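Local coordinates for protein catechol 1,2-dioxygenase (Burkholderia vietnamiensis, PDB 5TD3) that probably catalyses the ring-opening, intradiol cleavage of catechol by molecular oxygen to cis,cis-muconate, at residues Pro126-Ala132 / Arg190-Arg194. Numbering follows the deposited sequence. Where two conformers were deposited one is given.
Sequences PVRDGVA and RGAVR
Val127 and Ala192 lie side by side on neighbouring parallel strands, Val127 CG2 meeting Ala192 CB at 3.8 Å; the small methyl of Ala192 leaves room for the branched valine, and both also rest on Leu163 of strand 163-167. On the same face Asp129 pairs with Arg194, which adopts two conformations; in the one described, Asp129 OD1 lies in the guanidinium plane, 3.4 Å from Arg194 NE, a weak but nearly straight hydrogen bond within a salt bridge, although the carboxylate is turned 69° from that plane. In this conformer the arginine chain bends at its third side-chain torsion, and Val127 CG1 sits over the centre of one guanidinium face, 4.0 Å from its plane.

On the other face Val193 CG1, anti to the backbone N (chi1 166°), meets Gly130 O at 3.3 Å, while Val193 CG2, beside that N, meets Ala132 CB at 3.5 Å; Tyr201 and Phe203 of strand 200-206 add to this apolar layer. Four backbone hydrogen bonds set the register, from Ala192 N to Pro126 O through to Gly130 N to Arg194 O. A water donates to Pro126 O and Ala192 O and accepts from Arg128 NH1. Gly130 accommodates the positive phi (75°) of the tight turn from strand 127-129 into strand 131-133, which links outermost strands of the two mixed sheets in the beta-sandwich of the intradiol dioxygenase catalytic domain.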
loop_
_atom_site.group_PDB
_atom_site.type_symbol
_atom_site.label_atom_id
_atom_site.label_comp_id
_atom_site.label_asym_id
_atom_site.label_seq_id
_atom_site.Cartn_x
_atom_site.Cartn_y
_atom_site.Cartn_z
ATOM N N PRO A 126 29.413 -6.724 -14.143
ATOM C CA PRO A 126 30.843 -6.656 -14.475
ATOM C C PRO A 126 31.261 -5.281 -14.958
ATOM O O PRO A 126 30.541 -4.615 -15.711
ATOM C CB PRO A 126 31.008 -7.707 -15.577
ATOM C CG PRO A 126 29.626 -7.847 -16.183
ATOM C CD PRO A 126 28.676 -7.638 -15.037
ATOM N N VAL A 127 32.406 -4.839 -14.440
ATOM C CA VAL A 127 33.034 -3.562 -14.765
ATOM C C VAL A 127 34.242 -3.831 -15.654
ATOM O O VAL A 127 35.065 -4.698 -15.334
ATOM C CB VAL A 127 33.460 -2.814 -13.492
ATOM C CG1 VAL A 127 34.118 -1.487 -13.845
ATOM C CG2 VAL A 127 32.275 -2.597 -12.581
ATOM N N ARG A 128 34.334 -3.127 -16.780
ATOM C CA ARG A 128 35.484 -3.190 -17.680
ATOM C C ARG A 128 36.026 -1.787 -17.929
ATOM O O ARG A 128 35.340 -0.791 -17.701
ATOM C CB ARG A 128 35.153 -3.867 -19.022
ATOM C CG ARG A 128 34.512 -5.245 -18.915
ATOM C CD ARG A 128 34.138 -5.791 -20.290
ATOM N NE ARG A 128 33.860 -7.223 -20.288
ATOM C CZ ARG A 128 32.699 -7.775 -19.937
ATOM N NH1 ARG A 128 31.674 -7.017 -19.558
ATOM N NH2 ARG A 128 32.553 -9.099 -19.976
ATOM N N ASP A 129 37.284 -1.702 -18.375
ATOM C CA ASP A 129 37.826 -0.422 -18.822
ATOM C C ASP A 129 37.414 -0.116 -20.259
ATOM O O ASP A 129 37.637 -0.926 -21.166
ATOM C CB ASP A 129 39.358 -0.401 -18.742
ATOM C CG ASP A 129 39.880 -0.268 -17.330
ATOM O OD1 ASP A 129 39.124 0.129 -16.430
ATOM O OD2 ASP A 129 41.083 -0.534 -17.132
ATOM N N GLY A 130 36.839 1.064 -20.469
ATOM C CA GLY A 130 36.622 1.568 -21.833
ATOM C C GLY A 130 35.512 0.996 -22.699
ATOM O O GLY A 130 34.734 1.754 -23.288
ATOM N N VAL A 131 35.424 -0.326 -22.801
ATOM C CA VAL A 131 34.468 -0.978 -23.687
ATOM C C VAL A 131 33.934 -2.228 -22.999
ATOM O O VAL A 131 34.674 -2.932 -22.303
ATOM C CB VAL A 131 35.115 -1.309 -25.047
ATOM C CG1 VAL A 131 36.410 -2.077 -24.854
ATOM C CG2 VAL A 131 34.155 -2.081 -25.936
ATOM N N ALA A 132 32.641 -2.496 -23.170
ATOM C CA ALA A 132 32.055 -3.704 -22.601
ATOM C C ALA A 132 31.024 -4.313 -23.536
ATOM O O ALA A 132 30.160 -3.611 -24.069
ATOM C CB ALA A 132 31.407 -3.424 -21.244
ATOM N N ARG A 190 23.597 -6.213 -18.612
ATOM C CA ARG A 190 23.944 -5.311 -17.519
ATOM C C ARG A 190 25.460 -5.213 -17.442
ATOM O O ARG A 190 26.145 -6.234 -17.413
ATOM C CB ARG A 190 23.393 -5.819 -16.177
ATOM C CG ARG A 190 21.873 -5.992 -16.138
ATOM C CD ARG A 190 21.418 -6.568 -14.815
ATOM N NE ARG A 190 19.958 -6.727 -14.769
ATOM C CZ ARG A 190 19.105 -5.771 -14.400
ATOM N NH1 ARG A 190 19.537 -4.570 -14.030
ATOM N NH2 ARG A 190 17.794 -6.019 -14.408
ATOM N N GLY A 191 25.989 -4.000 -17.436
ATOM C CA GLY A 191 27.439 -3.906 -17.372
ATOM C C GLY A 191 27.856 -2.484 -17.084
ATOM O O GLY A 191 27.070 -1.547 -17.227
ATOM N N ALA A 192 29.133 -2.328 -16.761
ATOM C CA ALA A 192 29.679 -1.017 -16.434
ATOM C C ALA A 192 31.020 -0.843 -17.127
ATOM O O ALA A 192 31.798 -1.795 -17.241
ATOM C CB ALA A 192 29.843 -0.824 -14.919
ATOM N N VAL A 193 31.247 0.365 -17.639
ATOM C CA VAL A 193 32.505 0.767 -18.257
ATOM C C VAL A 193 33.133 1.893 -17.441
ATOM O O VAL A 193 32.441 2.842 -17.044
ATOM C CB VAL A 193 32.292 1.215 -19.714
ATOM C CG1 VAL A 193 33.517 1.949 -20.228
ATOM C CG2 VAL A 193 31.988 0.016 -20.593
ATOM N N ARG A 194 34.439 1.783 -17.186
ATOM C CA ARG A 194 35.223 2.848 -16.570
ATOM C C ARG A 194 35.926 3.631 -17.673
ATOM O O ARG A 194 36.680 3.053 -18.461
ATOM C CB ARG A 194 36.247 2.280 -15.585
ATOM C CG ARG A 194 36.097 2.780 -14.155
ATOM C CD ARG A 194 37.333 2.454 -13.326
ATOM N NE ARG A 194 37.710 1.047 -13.427
ATOM C CZ ARG A 194 37.535 0.145 -12.467
ATOM N NH1 ARG A 194 36.983 0.493 -11.313
ATOM N NH2 ARG A 194 37.917 -1.109 -12.660
HETATM O O HOH W 1 31.276 -4.443 -18.321
HETATM O O HOH W 2 37.549 -1.500 -15.004
#